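Local atomic coordinates of tyrosine--tRNA ligase (Archaeoglobus fulgidus, PDB entry 2CYB), a protein that binds L-tyrosine and probably activates it with ATP before transferring it to the acceptor end of tRNA(Tyr). Residues A[7-11]-A[23-27]; A[14-18]-A[178-182]; A[39-45]-A[92-97]; A[50-54]-A[257-262]; A[250-254]-A[300-304]. One frame throughout, in Å; residues are numbered along the deposited sequence.

Contact 1. Residues A[7-11]-A[23-27]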
# COMPACT_ATOMS: atom_id res chain seq x y z
N LEU A 7 -8.64 5.03 -37.45
CA LEU A 7 -8.98 3.86 -36.67
C LEU A 7 -8.07 2.71 -37.11
O LEU A 7 -7.59 1.93 -36.29
CB LEU A 7 -10.45 3.51 -36.90
CG LEU A 7 -11.30 2.99 -35.74
CD1 LEU A 7 -11.07 3.82 -34.49
CD2 LEU A 7 -12.77 3.03 -36.15
N ARG A 8 -7.81 2.62 -38.41
CA ARG A 8 -6.95 1.57 -38.96
C ARG A 8 -5.53 1.72 -38.44
O ARG A 8 -4.88 0.74 -38.05
CB ARG A 8 -6.94 1.63 -40.49
CG ARG A 8 -8.31 1.52 -41.14
CD ARG A 8 -8.79 0.08 -41.23
NE ARG A 8 -8.13 -0.66 -42.32
CZ ARG A 8 -8.25 -0.35 -43.61
NH1 ARG A 8 -9.00 0.67 -43.99
NH2 ARG A 8 -7.62 -1.08 -44.52
N LEU A 9 -5.04 2.96 -38.44
CA LEU A 9 -3.70 3.27 -37.98
C LEU A 9 -3.55 3.04 -36.47
O LEU A 9 -2.55 2.47 -36.01
CB LEU A 9 -3.36 4.73 -38.32
CG LEU A 9 -2.07 5.32 -37.75
CD1 LEU A 9 -0.87 4.50 -38.20
CD2 LEU A 9 -1.95 6.77 -38.19
N ILE A 10 -4.55 3.49 -35.71
CA ILE A 10 -4.53 3.34 -34.26
C ILE A 10 -4.50 1.88 -33.86
O ILE A 10 -3.75 1.49 -32.96
CB ILE A 10 -5.77 4.00 -33.60
CG1 ILE A 10 -5.69 5.52 -33.74
CG2 ILE A 10 -5.83 3.62 -32.12
CD1 ILE A 10 -6.91 6.24 -33.23
N THR A 11 -5.29 1.06 -34.53
CA THR A 11 -5.35 -0.35 -34.16
C THR A 11 -4.32 -1.22 -34.83
O THR A 11 -4.25 -2.42 -34.55
CB THR A 11 -6.74 -0.92 -34.44
OG1 THR A 11 -7.06 -0.74 -35.82
CG2 THR A 11 -7.77 -0.21 -33.60
N LEU A 23 -13.47 3.40 -28.62
CA LEU A 23 -12.39 4.07 -29.33
C LEU A 23 -12.97 4.91 -30.47
O LEU A 23 -12.55 6.05 -30.69
CB LEU A 23 -11.41 3.03 -29.89
CG LEU A 23 -10.33 3.53 -30.85
CD1 LEU A 23 -9.52 4.65 -30.20
CD2 LEU A 23 -9.44 2.36 -31.23
N ARG A 24 -13.92 4.34 -31.20
CA ARG A 24 -14.55 5.06 -32.30
C ARG A 24 -15.26 6.30 -31.78
O ARG A 24 -14.95 7.42 -32.20
CB ARG A 24 -15.55 4.16 -33.04
CG ARG A 24 -16.25 4.86 -34.21
CD ARG A 24 -17.35 4.00 -34.82
NE ARG A 24 -16.85 2.93 -35.67
CZ ARG A 24 -16.27 3.11 -36.86
NH1 ARG A 24 -15.84 2.07 -37.56
NH2 ARG A 24 -16.12 4.34 -37.34
N GLN A 25 -16.21 6.11 -30.87
CA GLN A 25 -16.93 7.25 -30.33
C GLN A 25 -16.01 8.25 -29.66
O GLN A 25 -16.31 9.44 -29.60
CB GLN A 25 -18.04 6.78 -29.37
CG GLN A 25 -17.65 5.70 -28.38
CD GLN A 25 -18.86 5.12 -27.67
OE1 GLN A 25 -19.63 5.84 -27.03
NE2 GLN A 25 -19.04 3.80 -27.78
N LEU A 26 -14.87 7.79 -29.16
CA LEU A 26 -13.90 8.68 -28.53
C LEU A 26 -13.32 9.62 -29.59
O LEU A 26 -13.16 10.81 -29.36
CB LEU A 26 -12.77 7.88 -27.87
CG LEU A 26 -11.53 8.67 -27.45
CD1 LEU A 26 -11.90 9.76 -26.45
CD2 LEU A 26 -10.51 7.72 -26.83
N ILE A 27 -13.01 9.06 -30.76
CA ILE A 27 -12.45 9.86 -31.84
C ILE A 27 -13.50 10.84 -32.36
O ILE A 27 -13.17 11.92 -32.84
CB ILE A 27 -11.98 8.94 -33.00
CG1 ILE A 27 -10.95 7.94 -32.47
CG2 ILE A 27 -11.37 9.78 -34.11
CD1 ILE A 27 -10.44 6.97 -33.51

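Contact 2. Residues A[14-18]-A[178-182]. With TYR (tyrosine), chain C.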
# COMPACT_ATOMS: atom_id res chain seq x y z
N ALA A 14 -2.14 -3.81 -32.97
CA ALA A 14 -2.64 -3.85 -31.60
C ALA A 14 -3.22 -5.24 -31.42
O ALA A 14 -3.84 -5.78 -32.33
CB ALA A 14 -3.72 -2.80 -31.38
N GLU A 15 -3.02 -5.83 -30.25
CA GLU A 15 -3.55 -7.16 -30.00
C GLU A 15 -5.00 -7.08 -29.54
O GLU A 15 -5.81 -7.96 -29.83
CB GLU A 15 -2.72 -7.88 -28.95
CG GLU A 15 -3.27 -9.24 -28.56
CD GLU A 15 -2.35 -10.02 -27.64
OE1 GLU A 15 -2.78 -11.07 -27.12
OE2 GLU A 15 -1.20 -9.58 -27.44
N GLU A 16 -5.33 -6.01 -28.83
CA GLU A 16 -6.68 -5.84 -28.32
C GLU A 16 -7.01 -4.38 -28.07
O GLU A 16 -6.13 -3.57 -27.78
CB GLU A 16 -6.83 -6.63 -27.01
CG GLU A 16 -8.13 -6.39 -26.26
CD GLU A 16 -8.13 -7.02 -24.88
OE1 GLU A 16 -7.25 -6.66 -24.05
OE2 GLU A 16 -9.00 -7.87 -24.61
N VAL A 17 -8.29 -4.05 -28.21
CA VAL A 17 -8.76 -2.70 -27.96
C VAL A 17 -10.01 -2.84 -27.08
O VAL A 17 -10.94 -3.57 -27.42
CB VAL A 17 -9.13 -1.95 -29.25
CG1 VAL A 17 -9.68 -0.57 -28.89
CG2 VAL A 17 -7.90 -1.81 -30.14
N VAL A 18 -10.00 -2.16 -25.94
CA VAL A 18 -11.11 -2.21 -25.01
C VAL A 18 -11.71 -0.81 -24.82
O VAL A 18 -11.20 -0.04 -24.01
CB VAL A 18 -10.64 -2.73 -23.63
CG1 VAL A 18 -11.82 -2.84 -22.68
CG2 VAL A 18 -9.96 -4.08 -23.80
N ILE A 178 -0.08 -6.14 -23.47
CA ILE A 178 -1.21 -6.94 -23.01
C ILE A 178 -0.99 -7.44 -21.57
O ILE A 178 -1.93 -7.88 -20.91
CB ILE A 178 -1.45 -8.13 -23.97
CG1 ILE A 178 -2.75 -8.84 -23.62
CG2 ILE A 178 -0.29 -9.10 -23.90
CD1 ILE A 178 -3.98 -8.12 -24.11
N ASP A 179 0.25 -7.39 -21.09
CA ASP A 179 0.49 -7.82 -19.72
C ASP A 179 -0.01 -6.79 -18.70
O ASP A 179 0.01 -7.03 -17.50
CB ASP A 179 1.97 -8.15 -19.48
CG ASP A 179 2.91 -7.05 -19.91
OD1 ASP A 179 2.47 -6.02 -20.46
OD2 ASP A 179 4.13 -7.24 -19.70
N GLN A 180 -0.48 -5.65 -19.20
CA GLN A 180 -1.02 -4.59 -18.33
C GLN A 180 -2.55 -4.74 -18.29
O GLN A 180 -3.24 -3.96 -17.63
CB GLN A 180 -0.71 -3.19 -18.88
CG GLN A 180 0.75 -2.91 -19.20
CD GLN A 180 1.65 -3.11 -18.00
OE1 GLN A 180 1.44 -2.51 -16.94
NE2 GLN A 180 2.67 -3.96 -18.16
N ARG A 181 -3.07 -5.75 -18.98
CA ARG A 181 -4.52 -5.94 -19.07
C ARG A 181 -5.29 -5.97 -17.76
O ARG A 181 -6.30 -5.28 -17.62
CB ARG A 181 -4.85 -7.20 -19.88
CG ARG A 181 -6.31 -7.25 -20.34
CD ARG A 181 -6.64 -8.49 -21.17
NE ARG A 181 -7.96 -8.36 -21.80
CZ ARG A 181 -9.10 -8.21 -21.13
NH1 ARG A 181 -9.10 -8.18 -19.81
NH2 ARG A 181 -10.24 -8.07 -21.80
N LYS A 182 -4.83 -6.76 -16.80
CA LYS A 182 -5.53 -6.84 -15.53
C LYS A 182 -5.52 -5.52 -14.77
O LYS A 182 -6.51 -5.17 -14.13
CB LYS A 182 -4.94 -7.95 -14.65
CG LYS A 182 -5.20 -9.35 -15.21
CD LYS A 182 -5.25 -10.39 -14.11
CE LYS A 182 -5.58 -11.77 -14.67
NZ LYS A 182 -5.59 -12.83 -13.63
N TYR C . 3.22 -1.18 -15.39
CA TYR C . 3.99 -0.68 -16.55
C TYR C . 5.04 -1.70 -17.00
O TYR C . 5.75 -1.40 -17.97
CB TYR C . 4.66 0.65 -16.18
CG TYR C . 3.63 1.71 -15.85
CD1 TYR C . 3.65 2.38 -14.63
CD2 TYR C . 2.64 2.05 -16.78
CE1 TYR C . 2.69 3.36 -14.33
CE2 TYR C . 1.69 3.01 -16.51
CZ TYR C . 1.72 3.67 -15.28
OH TYR C . 0.78 4.64 -15.03
OXT TYR C . 5.11 -2.78 -16.39

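Contact 3. Residues A[39-45]-A[92-97]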
# COMPACT_ATOMS: atom_id res chain seq x y z
N TYR A 39 6.26 4.14 -18.24
CA TYR A 39 7.44 3.29 -18.23
C TYR A 39 8.23 3.40 -16.93
O TYR A 39 8.50 4.51 -16.46
CB TYR A 39 8.41 3.68 -19.35
CG TYR A 39 7.85 3.62 -20.76
CD1 TYR A 39 7.32 4.76 -21.37
CD2 TYR A 39 7.90 2.44 -21.50
CE1 TYR A 39 6.86 4.73 -22.68
CE2 TYR A 39 7.44 2.39 -22.82
CZ TYR A 39 6.92 3.55 -23.40
OH TYR A 39 6.47 3.53 -24.70
N GLU A 40 8.61 2.26 -16.36
CA GLU A 40 9.45 2.29 -15.16
C GLU A 40 10.82 2.63 -15.77
O GLU A 40 11.27 1.95 -16.68
CB GLU A 40 9.55 0.92 -14.50
CG GLU A 40 8.27 0.36 -13.95
CD GLU A 40 8.49 -0.96 -13.23
OE1 GLU A 40 7.52 -1.72 -13.06
OE2 GLU A 40 9.64 -1.24 -12.83
N PRO A 41 11.49 3.69 -15.28
CA PRO A 41 12.80 4.00 -15.87
C PRO A 41 13.70 2.77 -15.92
O PRO A 41 13.89 2.09 -14.92
CB PRO A 41 13.33 5.10 -14.95
CG PRO A 41 12.07 5.81 -14.55
CD PRO A 41 11.12 4.67 -14.25
N SER A 42 14.24 2.48 -17.11
CA SER A 42 15.11 1.32 -17.30
C SER A 42 16.44 1.70 -17.92
O SER A 42 16.49 2.46 -18.89
CB SER A 42 14.42 0.29 -18.19
OG SER A 42 15.29 -0.78 -18.51
N GLY A 43 17.52 1.18 -17.36
CA GLY A 43 18.84 1.48 -17.89
C GLY A 43 18.96 1.06 -19.34
O GLY A 43 19.74 1.63 -20.11
N GLU A 44 18.18 0.06 -19.73
CA GLU A 44 18.21 -0.43 -21.10
C GLU A 44 16.89 -0.29 -21.81
O GLU A 44 15.90 -0.90 -21.42
CB GLU A 44 18.62 -1.90 -21.15
CG GLU A 44 20.00 -2.20 -20.62
CD GLU A 44 20.59 -3.43 -21.27
OE1 GLU A 44 21.01 -3.34 -22.44
OE2 GLU A 44 20.64 -4.50 -20.61
N ILE A 45 16.87 0.53 -22.86
CA ILE A 45 15.67 0.71 -23.66
C ILE A 45 15.85 -0.31 -24.79
O ILE A 45 16.88 -0.34 -25.45
CB ILE A 45 15.60 2.13 -24.26
CG1 ILE A 45 15.56 3.17 -23.13
CG2 ILE A 45 14.38 2.27 -25.14
CD1 ILE A 45 14.39 3.00 -22.17
N TYR A 92 17.77 9.82 -18.68
CA TYR A 92 18.34 9.12 -19.82
C TYR A 92 17.22 8.60 -20.72
O TYR A 92 17.29 8.73 -21.94
CB TYR A 92 19.19 7.94 -19.35
CG TYR A 92 19.57 7.00 -20.47
CD1 TYR A 92 20.31 7.45 -21.56
CD2 TYR A 92 19.16 5.67 -20.45
CE1 TYR A 92 20.63 6.60 -22.61
CE2 TYR A 92 19.48 4.80 -21.49
CZ TYR A 92 20.21 5.27 -22.57
OH TYR A 92 20.53 4.42 -23.60
N ASN A 93 16.20 8.02 -20.11
CA ASN A 93 15.07 7.49 -20.86
C ASN A 93 14.35 8.57 -21.67
O ASN A 93 13.94 8.33 -22.80
CB ASN A 93 14.06 6.81 -19.93
CG ASN A 93 14.51 5.44 -19.47
OD1 ASN A 93 13.76 4.72 -18.81
ND2 ASN A 93 15.75 5.07 -19.80
N LYS A 94 14.19 9.76 -21.09
CA LYS A 94 13.52 10.84 -21.80
C LYS A 94 14.30 11.17 -23.07
O LYS A 94 13.71 11.38 -24.13
CB LYS A 94 13.41 12.08 -20.91
CG LYS A 94 12.61 13.24 -21.52
CD LYS A 94 12.05 14.12 -20.42
CE LYS A 94 12.63 15.53 -20.40
NZ LYS A 94 12.00 16.41 -21.41
N LYS A 95 15.62 11.20 -22.96
CA LYS A 95 16.47 11.50 -24.11
C LYS A 95 16.27 10.47 -25.22
O LYS A 95 16.15 10.82 -26.39
CB LYS A 95 17.95 11.51 -23.70
CG LYS A 95 18.31 12.61 -22.72
CD LYS A 95 19.80 12.58 -22.41
CE LYS A 95 20.20 13.73 -21.51
NZ LYS A 95 21.67 13.75 -21.26
N VAL A 96 16.24 9.20 -24.84
CA VAL A 96 16.06 8.13 -25.81
C VAL A 96 14.71 8.21 -26.49
O VAL A 96 14.63 8.15 -27.72
CB VAL A 96 16.21 6.74 -25.14
CG1 VAL A 96 15.97 5.64 -26.17
CG2 VAL A 96 17.59 6.61 -24.53
N PHE A 97 13.64 8.34 -25.71
CA PHE A 97 12.31 8.42 -26.29
C PHE A 97 12.21 9.56 -27.30
O PHE A 97 11.55 9.44 -28.33
CB PHE A 97 11.25 8.58 -25.19
CG PHE A 97 11.02 7.33 -24.38
CD1 PHE A 97 10.78 6.11 -25.01
CD2 PHE A 97 11.04 7.38 -22.99
CE1 PHE A 97 10.56 4.95 -24.26
CE2 PHE A 97 10.82 6.22 -22.23
CZ PHE A 97 10.58 5.01 -22.88

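Contact 4. Residues A[50-54]-A[257-262]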
# COMPACT_ATOMS: atom_id res chain seq x y z
N MET A 50 10.17 0.05 -27.79
CA MET A 50 9.89 0.57 -29.12
C MET A 50 8.53 0.10 -29.64
O MET A 50 7.95 0.72 -30.52
CB MET A 50 11.01 0.18 -30.08
CG MET A 50 12.35 0.82 -29.72
SD MET A 50 13.74 0.35 -30.77
CE MET A 50 14.66 -0.70 -29.66
N MET A 51 8.03 -0.98 -29.07
CA MET A 51 6.73 -1.53 -29.45
C MET A 51 5.64 -0.51 -29.10
O MET A 51 4.81 -0.14 -29.95
CB MET A 51 6.47 -2.83 -28.68
CG MET A 51 5.09 -3.43 -28.87
SD MET A 51 4.86 -4.06 -30.53
CE MET A 51 6.31 -4.99 -30.70
N THR A 52 5.64 -0.05 -27.85
CA THR A 52 4.65 0.91 -27.39
C THR A 52 4.99 2.32 -27.85
O THR A 52 4.10 3.16 -28.01
CB THR A 52 4.50 0.88 -25.84
OG1 THR A 52 5.79 0.99 -25.22
CG2 THR A 52 3.84 -0.42 -25.40
N VAL A 53 6.27 2.60 -28.07
CA VAL A 53 6.66 3.92 -28.54
C VAL A 53 6.09 4.12 -29.94
O VAL A 53 5.54 5.18 -30.26
CB VAL A 53 8.19 4.07 -28.58
CG1 VAL A 53 8.58 5.26 -29.44
CG2 VAL A 53 8.72 4.26 -27.16
N GLN A 54 6.21 3.09 -30.78
CA GLN A 54 5.70 3.17 -32.15
C GLN A 54 4.20 3.40 -32.14
O GLN A 54 3.68 4.14 -32.96
CB GLN A 54 6.04 1.89 -32.93
CG GLN A 54 5.45 1.83 -34.35
CD GLN A 54 6.00 2.91 -35.27
OE1 GLN A 54 5.25 3.64 -35.91
NE2 GLN A 54 7.33 3.01 -35.34
N TYR A 257 6.52 -5.10 -36.53
CA TYR A 257 6.32 -4.02 -35.56
C TYR A 257 7.23 -2.80 -35.63
O TYR A 257 6.82 -1.71 -35.24
CB TYR A 257 6.38 -4.62 -34.15
CG TYR A 257 5.32 -5.67 -33.92
CD1 TYR A 257 3.97 -5.32 -33.88
CD2 TYR A 257 5.66 -7.01 -33.80
CE1 TYR A 257 2.98 -6.29 -33.75
CE2 TYR A 257 4.68 -7.99 -33.66
CZ TYR A 257 3.34 -7.62 -33.64
OH TYR A 257 2.37 -8.58 -33.54
N HIS A 258 8.45 -2.96 -36.13
CA HIS A 258 9.36 -1.82 -36.17
C HIS A 258 9.73 -1.29 -37.55
O HIS A 258 9.65 -0.09 -37.80
CB HIS A 258 10.65 -2.15 -35.41
CG HIS A 258 10.41 -2.64 -34.01
ND1 HIS A 258 10.24 -3.98 -33.72
CD2 HIS A 258 10.27 -1.98 -32.84
CE1 HIS A 258 10.00 -4.12 -32.42
NE2 HIS A 258 10.01 -2.92 -31.87
N ILE A 259 10.13 -2.18 -38.44
CA ILE A 259 10.57 -1.75 -39.76
C ILE A 259 9.49 -1.25 -40.71
O ILE A 259 9.55 -0.11 -41.17
CB ILE A 259 11.39 -2.87 -40.44
CG1 ILE A 259 12.52 -3.30 -39.50
CG2 ILE A 259 11.98 -2.36 -41.75
CD1 ILE A 259 13.21 -4.60 -39.90
N LEU A 260 8.49 -2.08 -41.00
CA LEU A 260 7.43 -1.66 -41.91
C LEU A 260 6.69 -0.40 -41.44
O LEU A 260 6.43 0.50 -42.24
CB LEU A 260 6.46 -2.81 -42.16
CG LEU A 260 7.05 -3.86 -43.11
CD1 LEU A 260 6.23 -5.13 -43.06
CD2 LEU A 260 7.11 -3.29 -44.53
N PRO A 261 6.34 -0.32 -40.14
CA PRO A 261 5.63 0.88 -39.67
C PRO A 261 6.47 2.14 -39.81
O PRO A 261 5.95 3.23 -40.05
CB PRO A 261 5.33 0.55 -38.21
CG PRO A 261 5.07 -0.93 -38.27
CD PRO A 261 6.23 -1.41 -39.15
N ARG A 262 7.79 2.00 -39.68
CA ARG A 262 8.68 3.15 -39.76
C ARG A 262 9.19 3.45 -41.16
O ARG A 262 9.34 4.62 -41.52
CB ARG A 262 9.86 2.95 -38.81
CG ARG A 262 9.46 3.10 -37.36
CD ARG A 262 10.54 2.66 -36.40
NE ARG A 262 10.22 3.11 -35.05
CZ ARG A 262 10.15 4.39 -34.69
NH1 ARG A 262 10.39 5.34 -35.58
NH2 ARG A 262 9.84 4.71 -33.44

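Contact 5. Residues A[250-254]-A[300-304]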
# COMPACT_ATOMS: atom_id res chain seq x y z
N PRO A 250 10.65 -14.11 -34.03
CA PRO A 250 11.34 -12.89 -33.59
C PRO A 250 11.77 -11.95 -34.71
O PRO A 250 11.68 -10.74 -34.58
CB PRO A 250 12.53 -13.43 -32.81
CG PRO A 250 12.04 -14.73 -32.30
CD PRO A 250 11.32 -15.30 -33.47
N ILE A 251 12.27 -12.52 -35.80
CA ILE A 251 12.73 -11.72 -36.92
C ILE A 251 11.54 -11.12 -37.68
O ILE A 251 11.55 -9.94 -38.02
CB ILE A 251 13.61 -12.56 -37.88
CG1 ILE A 251 14.76 -13.17 -37.08
CG2 ILE A 251 14.15 -11.69 -39.01
CD1 ILE A 251 15.57 -12.15 -36.29
N LEU A 252 10.53 -11.94 -37.92
CA LEU A 252 9.34 -11.46 -38.61
C LEU A 252 8.69 -10.37 -37.77
O LEU A 252 8.17 -9.38 -38.30
CB LEU A 252 8.35 -12.59 -38.84
CG LEU A 252 8.59 -13.43 -40.10
CD1 LEU A 252 7.54 -14.53 -40.19
CD2 LEU A 252 8.53 -12.53 -41.32
N ASP A 253 8.74 -10.54 -36.45
CA ASP A 253 8.15 -9.56 -35.54
C ASP A 253 8.83 -8.21 -35.68
O ASP A 253 8.16 -7.18 -35.67
CB ASP A 253 8.25 -10.03 -34.08
CG ASP A 253 7.22 -11.11 -33.75
OD1 ASP A 253 7.33 -11.75 -32.69
OD2 ASP A 253 6.28 -11.31 -34.56
N ILE A 254 10.15 -8.19 -35.82
CA ILE A 254 10.84 -6.92 -35.96
C ILE A 254 10.41 -6.27 -37.27
O ILE A 254 10.24 -5.05 -37.35
CB ILE A 254 12.37 -7.10 -35.94
CG1 ILE A 254 12.80 -7.65 -34.58
CG2 ILE A 254 13.06 -5.76 -36.22
CD1 ILE A 254 14.29 -7.94 -34.46
N LEU A 300 16.12 -12.69 -45.05
CA LEU A 300 15.31 -11.81 -44.21
C LEU A 300 16.17 -11.25 -43.06
O LEU A 300 16.14 -10.05 -42.78
CB LEU A 300 14.11 -12.56 -43.65
CG LEU A 300 13.26 -11.75 -42.67
CD1 LEU A 300 12.81 -10.44 -43.32
CD2 LEU A 300 12.07 -12.58 -42.23
N LYS A 301 16.93 -12.12 -42.40
CA LYS A 301 17.78 -11.69 -41.29
C LYS A 301 18.72 -10.55 -41.68
O LYS A 301 18.84 -9.56 -40.96
CB LYS A 301 18.60 -12.86 -40.75
CG LYS A 301 17.79 -13.85 -39.92
CD LYS A 301 18.72 -14.89 -39.28
CE LYS A 301 17.97 -15.79 -38.32
NZ LYS A 301 18.88 -16.74 -37.60
N ILE A 302 19.38 -10.69 -42.83
CA ILE A 302 20.30 -9.66 -43.27
C ILE A 302 19.59 -8.33 -43.44
O ILE A 302 20.10 -7.28 -43.03
CB ILE A 302 20.98 -10.03 -44.62
CG1 ILE A 302 21.83 -11.29 -44.44
CG2 ILE A 302 21.84 -8.87 -45.10
CD1 ILE A 302 22.89 -11.16 -43.36
N ALA A 303 18.40 -8.36 -44.05
CA ALA A 303 17.63 -7.15 -44.28
C ALA A 303 17.14 -6.54 -42.97
O ALA A 303 17.21 -5.33 -42.77
CB ALA A 303 16.44 -7.44 -45.21
N VAL A 304 16.63 -7.39 -42.07
CA VAL A 304 16.13 -6.90 -40.79
C VAL A 304 17.27 -6.24 -40.00
O VAL A 304 17.08 -5.19 -39.39
CB VAL A 304 15.52 -8.04 -39.96
CG1 VAL A 304 15.22 -7.56 -38.53
CG2 VAL A 304 14.24 -8.53 -40.63

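Contact 1. Residues A[7-11]-A[23-27]
Apolar packing between two short helices near the N terminus makes this contact, which lies on one face of the central sheet beside its edge strand 16-18. The helix axes stay 11.6 Å apart at their closest and run at 125° to each other, a wide separation, bridged mainly by leucine and isoleucine side chains. L7 does most of the work. Its CA-to-CB bond points sideways, yet the leucine bends into the interface, bringing L7 CD1 to 3.4 Å from I27 CD1 and 3.7 Å from L23 CG. One turn further on, I10 points straight across and extends the same apolar patch, with I10 CD1 3.6 Å from I27 CD1 and I10 CG2 3.9 Å from L23 CD2. At the exposed margin, L7 CD2 rests over a face of the R24 guanidinium, 3.5 Å from R24 NH1, so the arginine covers the leucine. T11 shows how a polar residue can join an apolar seam: T11 OG1 donates to L7 O at 2.8 Å within its own helix, while T11 CG2 meets L23 CD2 at 3.9 Å. Beneath the pair, I10 touches L202 and L26 touches V200, both on strand 200-204. This is a compact helix-strand-helix unit, its two helices layered on the same sheet face, added at the antiparallel edge of a Rossmann-type sheet.

Contact 2. Residues A[14-18]-A[178-182]
E15 opens the contact from the exposed side, its carboxylate approaching the aliphatic I178 with E15 OE2 3.7 Å from I178 CG2. E15 and E16 both face H203 of the adjacent strand, a classic beta bulge at the start of strand 16-18. E16 provides the main link, a salt bridge to R181: R181 NH2 donates to E16 OE2 at 3.1 Å, and R181 NE makes weak hydrogen bonds to E16 OE1 at 2.9 Å and E16 OE2 at 3.0 Å. E16 OE1 is also hydrogen-bonded to H203 ND1 and lies 3.6 Å from I178 CD1. V18 adds a looser touch, V18 CG2 to R181 NH2 at 4.5 Å. Across the turn from this surface, Q180 serves the bound tyrosine, whose N donates to Q180 OE1 at 2.7 Å; Q180 NE2 makes a weak bond to its OXT at 3.2 Å. The chemistry is thus chiefly electrostatic: paired charges fasten the edge strand to the first turn of helix 181-190, right beside a substrate-binding residue.

Contact 3. Residues A[39-45]-A[92-97]
I45, F97 and N93 carry most of the buried surface, and between them they show how a loop can be held by both polar and apolar means. N93 supplies the polar part. Its side-chain amide clasps the backbone of S42 at two points: S42 N donates to N93 OD1 at 2.9 Å, and N93 ND2 donates to S42 O at 2.9 Å, which fixes an irregular peptide stretch against helix 83-99. I45 lies against the same helix, with I45 CD1 3.4 Å from N93 ND2 and I45 CG2 3.9 Å from V96 CG1. F97 completes the apolar part; F97 CZ sits over a face of the Y39 ring, 3.6 Å from Y39 CD1, with the two planes inclined by 32°. The loop from P41 to I45 forms the first half of the 'HIGH' region, the signature that in class I synthetases takes part in ATP binding, and E40 just before it hydrogen-bonds to the tyrosine-binding Y158. Y39 ends strand 34-39 and hydrogen-bonds through its OH to T52 of helix 47-61, whose V53 packs on both Y39 and F97. L70 of strand 65-70 lies against N93 and F97, so the loop and helix 83-99 meet above the parallel strands.

Contact 4. Residues A[50-54]-A[257-262]
A distorted helix gives this contact its character: helix 250-263 opens into a wider pi-type turn at 257-259 and kinks at P261, whose nitrogen has no bond to the preceding turn. Y257 and H258 of the wide turn and P261 at the kink each touch helix 47-61. Y257 and M51 form a Met-aromatic contact, with M51 SD 4.2 Å from the centroid of the Y257 ring and 33° off its normal, and M51 CE 3.4 Å from Y257 CG. H258 swings the end of its ring to the other helix; the ring edge meets M50, with H258 CD2 3.6 Å from M50 CB, and H258 NE2 is hydrogen-bonded to L47 O in the 'HIGH' region. Such packing joins the Rossmann-type catalytic core to the helical C-terminal part, which in tyrosyl-tRNA synthetases carries anticodon recognition. The local axes are inclined by only 26° and lie 10.3 Å apart at closest approach, so the helices run nearly alongside each other. Q54, the residue with most area covered, spans the distorted part, from Y257 to R262: Q54 CG is 3.9 Å from Y257 O, and Q54 CD is 3.8 Å from P261 CB. Its amide lies over a face of the R262 guanidinium, which has V53 at its edge, V53 CG1 being 4.2 Å from R262 NH2. The same R262 NH2 makes a weak hydrogen bond to L100 O.

Contact 5. Residues A[250-254]-A[300-304]
Apolar side chains fill the space between two helices whose axes approach to 10.0 Å at 42°, and their rotamers determine which atoms meet. I251 has chi1 near -60° (m), and this places I251 CG2 between two residues of the other helix, 3.8 Å from L300 CG and 3.6 Å from V304 CG2. I251 also brushes K301, with I251 CG1 4.2 Å from K301 CG. V304 is in the t rotamer; V304 CG2 is the methyl nearest I251, and V304 CG1 meets I254 CG2 at 3.6 Å. L252 is the more surprising member. Its CA-to-CB bond points away, but the m, t conformation carries the tip back, so that L252 CD2 reaches L300 CD2 at 3.7 Å, helped by the t, p rotamer of L300. K301 is extended beyond its m chi1, with t at each later angle, delivering NZ to hydrogen bonds with R237 O and A239 O. Around this apolar seam, F290 of helix 283-292 touches both L252 and L300, I236 of helix 229-237 touches I251 and I254, and I259 further along helix 250-263 packs on V304: the pair is embedded in a bundle of helices.

From the N terminus, contact 1 closes a short loop around strand 16-18, packing helix 3-11 against helix 20-28. Contact 2 starts inside that loop, so the two cross, and V17 touches both L23 and T11; the second segment of contact 2, 178-182, follows strand 173-177, closing a long loop across the sheet. Contact 3 is nested within that long loop and ties the 'HIGH' loop to helix 83-99. Contact 4 starts between the segments of contact 3 and ends beyond contact 2, crossing both and linking the Rossmann-type core to helix 250-263. Contact 5 shares that helix, crosses contact 4 and carries the connection on to helix 297-319, while remaining in series with contacts 1, 2 and 3.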